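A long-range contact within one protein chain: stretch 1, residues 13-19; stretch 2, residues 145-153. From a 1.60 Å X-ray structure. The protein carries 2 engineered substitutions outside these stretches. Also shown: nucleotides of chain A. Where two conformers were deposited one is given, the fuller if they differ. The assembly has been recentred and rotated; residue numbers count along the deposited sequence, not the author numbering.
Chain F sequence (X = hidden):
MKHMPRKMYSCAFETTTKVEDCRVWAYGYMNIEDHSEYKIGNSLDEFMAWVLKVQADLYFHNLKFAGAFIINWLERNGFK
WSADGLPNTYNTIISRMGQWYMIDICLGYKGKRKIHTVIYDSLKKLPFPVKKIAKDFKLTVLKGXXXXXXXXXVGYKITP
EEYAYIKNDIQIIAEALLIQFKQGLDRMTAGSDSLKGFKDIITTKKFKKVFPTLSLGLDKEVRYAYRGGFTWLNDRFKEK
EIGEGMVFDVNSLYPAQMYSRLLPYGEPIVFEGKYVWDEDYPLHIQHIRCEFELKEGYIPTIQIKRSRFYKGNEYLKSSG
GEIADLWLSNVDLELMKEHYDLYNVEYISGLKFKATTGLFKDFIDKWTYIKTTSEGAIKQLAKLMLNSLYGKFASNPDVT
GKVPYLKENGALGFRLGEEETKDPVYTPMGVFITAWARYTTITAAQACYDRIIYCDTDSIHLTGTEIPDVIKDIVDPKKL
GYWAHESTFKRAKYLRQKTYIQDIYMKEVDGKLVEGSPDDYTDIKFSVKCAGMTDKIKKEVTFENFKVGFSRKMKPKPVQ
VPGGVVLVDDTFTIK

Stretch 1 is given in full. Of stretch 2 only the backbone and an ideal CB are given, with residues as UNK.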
# COMPACT_ATOMS: atom_id res chain seq x y z
N PHE F 13 16.30 -15.51 -4.78
CA PHE F 13 16.40 -16.57 -5.79
C PHE F 13 16.28 -15.98 -7.19
O PHE F 13 15.56 -14.99 -7.41
CB PHE F 13 15.24 -17.54 -5.67
CG PHE F 13 15.19 -18.37 -4.40
CD1 PHE F 13 13.96 -18.76 -3.91
CD2 PHE F 13 16.33 -18.78 -3.73
CE1 PHE F 13 13.85 -19.56 -2.80
CE2 PHE F 13 16.24 -19.56 -2.61
CZ PHE F 13 14.99 -19.95 -2.13
N GLU F 14 16.96 -16.60 -8.15
CA GLU F 14 16.64 -16.43 -9.56
C GLU F 14 16.03 -17.75 -10.01
O GLU F 14 16.48 -18.83 -9.60
CB GLU F 14 17.86 -16.07 -10.41
CG GLU F 14 18.64 -14.86 -9.93
CD GLU F 14 17.87 -13.54 -9.99
OE1 GLU F 14 16.83 -13.44 -10.69
OE2 GLU F 14 18.33 -12.58 -9.33
N THR F 15 15.00 -17.67 -10.85
CA THR F 15 14.18 -18.83 -11.14
C THR F 15 13.93 -18.98 -12.65
O THR F 15 13.97 -18.01 -13.39
CB THR F 15 12.84 -18.75 -10.39
OG1 THR F 15 12.13 -17.59 -10.84
CG2 THR F 15 13.06 -18.64 -8.88
N THR F 16 13.70 -20.21 -13.09
CA THR F 16 13.34 -20.44 -14.47
C THR F 16 11.89 -20.05 -14.72
O THR F 16 11.10 -19.95 -13.76
CB THR F 16 13.59 -21.89 -14.87
OG1 THR F 16 12.75 -22.76 -14.11
CG2 THR F 16 15.04 -22.26 -14.63
N THR F 17 11.54 -19.85 -15.98
CA THR F 17 10.29 -19.17 -16.33
C THR F 17 9.40 -20.00 -17.24
O THR F 17 8.56 -19.47 -17.94
CB THR F 17 10.60 -17.79 -16.93
OG1 THR F 17 11.21 -17.94 -18.22
CG2 THR F 17 11.52 -17.00 -16.00
N LYS F 18 9.58 -21.32 -17.18
CA LYS F 18 8.79 -22.26 -17.97
C LYS F 18 7.79 -22.95 -17.06
O LYS F 18 8.17 -23.54 -16.05
CB LYS F 18 9.70 -23.32 -18.57
CG LYS F 18 10.80 -22.79 -19.45
CD LYS F 18 11.80 -23.91 -19.72
CE LYS F 18 12.83 -23.53 -20.76
NZ LYS F 18 13.69 -24.71 -21.12
N VAL F 19 6.50 -22.89 -17.40
CA VAL F 19 5.47 -23.56 -16.59
C VAL F 19 5.72 -25.07 -16.41
O VAL F 19 5.37 -25.65 -15.38
CB VAL F 19 4.03 -23.31 -17.13
CG1 VAL F 19 3.68 -21.83 -17.02
CG2 VAL F 19 3.89 -23.77 -18.57
N UNK F 145 18.76 -5.52 -15.79
CA UNK F 145 18.18 -6.69 -15.16
C UNK F 145 18.89 -7.94 -15.63
O UNK F 145 19.63 -7.93 -16.61
CB UNK F 145 16.68 -6.78 -15.46
N UNK F 146 18.65 -9.04 -14.91
CA UNK F 146 19.04 -10.35 -15.39
C UNK F 146 18.16 -10.70 -16.62
O UNK F 146 17.00 -10.29 -16.70
CB UNK F 146 18.90 -11.40 -14.28
N UNK F 147 18.74 -11.40 -17.58
CA UNK F 147 17.97 -11.98 -18.67
C UNK F 147 17.14 -13.11 -18.07
O UNK F 147 17.65 -14.21 -17.88
CB UNK F 147 18.87 -12.48 -19.80
N UNK F 148 15.87 -12.85 -17.78
CA UNK F 148 15.04 -13.80 -17.03
C UNK F 148 14.80 -15.11 -17.77
O UNK F 148 14.76 -16.18 -17.16
CB UNK F 148 13.69 -13.16 -16.70
N UNK F 149 14.63 -15.02 -19.08
CA UNK F 149 14.12 -16.15 -19.85
C UNK F 149 15.20 -16.95 -20.57
O UNK F 149 14.88 -17.85 -21.33
CB UNK F 149 13.10 -15.65 -20.88
N UNK F 150 16.47 -16.63 -20.31
CA UNK F 150 17.58 -17.38 -20.87
C UNK F 150 17.45 -18.86 -20.49
O UNK F 150 17.06 -19.20 -19.36
CB UNK F 150 18.91 -16.81 -20.39
N UNK F 151 17.80 -19.72 -21.45
CA UNK F 151 17.80 -21.16 -21.24
C UNK F 151 18.86 -21.52 -20.20
O UNK F 151 20.06 -21.27 -20.41
CB UNK F 151 18.05 -21.90 -22.55
N UNK F 152 18.41 -22.11 -19.09
CA UNK F 152 19.28 -22.49 -17.97
C UNK F 152 18.89 -23.87 -17.43
O UNK F 152 17.99 -23.99 -16.60
CB UNK F 152 19.20 -21.45 -16.85
N UNK F 153 19.58 -24.92 -17.90
CA UNK F 153 19.33 -26.27 -17.42
C UNK F 153 19.73 -26.47 -15.97
O UNK F 153 20.40 -25.63 -15.37
CB UNK F 153 20.08 -27.28 -18.30
P DT A 7 13.45 -10.51 -9.25
OP1 DT A 7 14.82 -10.61 -8.72
OP2 DT A 7 13.07 -9.37 -10.11
O5' DT A 7 13.10 -11.81 -10.11
C5' DT A 7 13.21 -13.12 -9.55
C4' DT A 7 12.83 -14.12 -10.63
O4' DT A 7 11.48 -13.86 -11.06
C3' DT A 7 13.65 -14.08 -11.91
O3' DT A 7 14.86 -14.85 -11.83
C2' DT A 7 12.68 -14.71 -12.90
C1' DT A 7 11.33 -14.20 -12.43
N1 DT A 7 10.82 -13.00 -13.19
C2 DT A 7 10.14 -13.24 -14.36
O2 DT A 7 9.94 -14.35 -14.80
N3 DT A 7 9.69 -12.12 -15.00
C4 DT A 7 9.86 -10.81 -14.60
O4 DT A 7 9.41 -9.87 -15.27
C5 DT A 7 10.58 -10.62 -13.37
C7 DT A 7 10.81 -9.24 -12.84
C6 DT A 7 11.03 -11.71 -12.72

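Position 145 has nothing of stretch 1 within 5.5 Å of its ideal CB, so the contact sets no requirement there and many side chains would do. The deposited residue is Asp145, which makes no contact with stretch 1.

At position 146 the CA-to-CB bond points toward stretch 1, and the ideal CB lies 4.6 Å from OE1 of Glu14. That carboxylate already has a partner: O3' of DT7 donates a hydrogen bond to Glu14 OE1 at 2.7 Å. A medium aliphatic chain could pack against the Glu14 side chain, while a polar group able to donate would also be conceivable. The residue is Ile146, with chi1 at -87° and chi2 t; its CD1 comes 3.7 Å from Glu14 CD, a van der Waals contact.

Position 147 again has an ideal CB out of reach. It opens a type I turn ending at 150; at the opening position a short polar side chain is often favoured because it can accept from the backbone of the turn. Asp147 fits this pattern through the weak bond from N of position 149 to Asp147 OD1, 3.4 Å with an angle of 135°.

Position 148, at phi/psi -65/-37, directs its CB sideways, 4.5 Å from CG2 of Thr17. The base of DT7 lies beyond that CB, so a flat or aromatic side chain would suit, as would a long aliphatic one. Tyr148 sets one ring face against the base, near C4 of DT7, and its OH is 3.4 Å from DT7 C7. Its carbonyl O packs 3.5 Å from Thr17 CG2 and takes part in a water bridge: water 1 donates to Tyr148 O and to Thr15 O, each at 3.0 Å, and lies 2.9 Å from DT7 O3'.

The CA of position 149 is 6.0 Å from the CA of Thr17, the register point of the contact, and the ideal CB of 149 is 4.0 Å from Thr17 OG1. The CB points sideways, so a polar side chain that bends back could reach this hydroxyl; His, Asn, Gln or Ser are plausible. His149, with chi1 m, brings ND1 to 2.8 Å from Thr17 OG1 in a hydrogen bond, the hydroxyl lying at the ring edge, near its plane.

Position 150 points away from stretch 1, where a long polar chain is easily accommodated. Lys150 extends with all four chi angles t.

At position 151 the CB points away, yet the ideal CB of 151 is 5.4 Å from Lys18 NZ. An acidic chain that curls back is therefore the natural candidate, Glu or perhaps Asp. In Glu151, chi2 is p and OE1 reaches Lys18 NZ at 2.8 Å, a salt bridge.

Position 152 faces sideways, its ideal CB 4.8 Å from Thr16 CG2. This methyl neighbour tolerates an aliphatic or a long polar chain, and a long donor could reach the backbone O of Asp147. Arg152 packs its own O 3.9 Å from Thr16 CG2, while NH2 and NH1 donate to Asp147 O at 2.8 and 2.9 Å.

At position 153 nothing of stretch 1 lies within 5.5 Å of the ideal CB, so many residues would do; phi of -67° also permits proline. It is Pro153.

Stretch 2 (145-153) DIDYHKERP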
# COMPACT_ATOMS: atom_id res chain seq x y z
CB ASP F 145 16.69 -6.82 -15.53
CG ASP F 145 15.85 -5.65 -15.04
OD1 ASP F 145 16.17 -5.05 -13.99
OD2 ASP F 145 14.84 -5.36 -15.72
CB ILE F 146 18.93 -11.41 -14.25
CG1 ILE F 146 20.24 -11.44 -13.45
CG2 ILE F 146 18.63 -12.80 -14.80
CD1 ILE F 146 20.39 -12.63 -12.52
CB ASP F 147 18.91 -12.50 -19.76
CG ASP F 147 18.19 -13.15 -20.94
OD1 ASP F 147 16.95 -13.29 -20.90
OD2 ASP F 147 18.88 -13.53 -21.91
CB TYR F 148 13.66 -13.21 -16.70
CG TYR F 148 13.69 -11.88 -15.99
CD1 TYR F 148 12.99 -10.79 -16.51
CD2 TYR F 148 14.43 -11.69 -14.83
CE1 TYR F 148 13.01 -9.56 -15.87
CE2 TYR F 148 14.45 -10.45 -14.18
CZ TYR F 148 13.73 -9.39 -14.72
OH TYR F 148 13.73 -8.16 -14.12
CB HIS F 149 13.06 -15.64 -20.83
CG HIS F 149 12.00 -14.83 -20.16
ND1 HIS F 149 11.13 -15.37 -19.23
CD2 HIS F 149 11.70 -13.51 -20.23
CE1 HIS F 149 10.33 -14.42 -18.79
NE2 HIS F 149 10.65 -13.28 -19.38
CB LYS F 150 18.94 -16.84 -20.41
CG LYS F 150 20.11 -17.74 -20.78
CD LYS F 150 21.46 -17.10 -20.57
CE LYS F 150 22.57 -18.10 -20.87
NZ LYS F 150 23.92 -17.52 -20.73
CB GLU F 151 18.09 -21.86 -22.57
CG GLU F 151 18.39 -23.36 -22.49
CD GLU F 151 17.19 -24.18 -22.05
OE1 GLU F 151 16.06 -23.66 -22.05
OE2 GLU F 151 17.40 -25.38 -21.73
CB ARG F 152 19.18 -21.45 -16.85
CG ARG F 152 19.74 -20.08 -17.22
CD ARG F 152 19.64 -19.12 -16.06
NE ARG F 152 20.12 -17.78 -16.37
CZ ARG F 152 19.35 -16.73 -16.68
NH1 ARG F 152 18.04 -16.87 -16.79
NH2 ARG F 152 19.91 -15.55 -16.92
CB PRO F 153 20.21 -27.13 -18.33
CG PRO F 153 20.49 -26.29 -19.49
CD PRO F 153 20.59 -24.92 -18.98
O HOH W 1 15.77 -15.84 -14.37
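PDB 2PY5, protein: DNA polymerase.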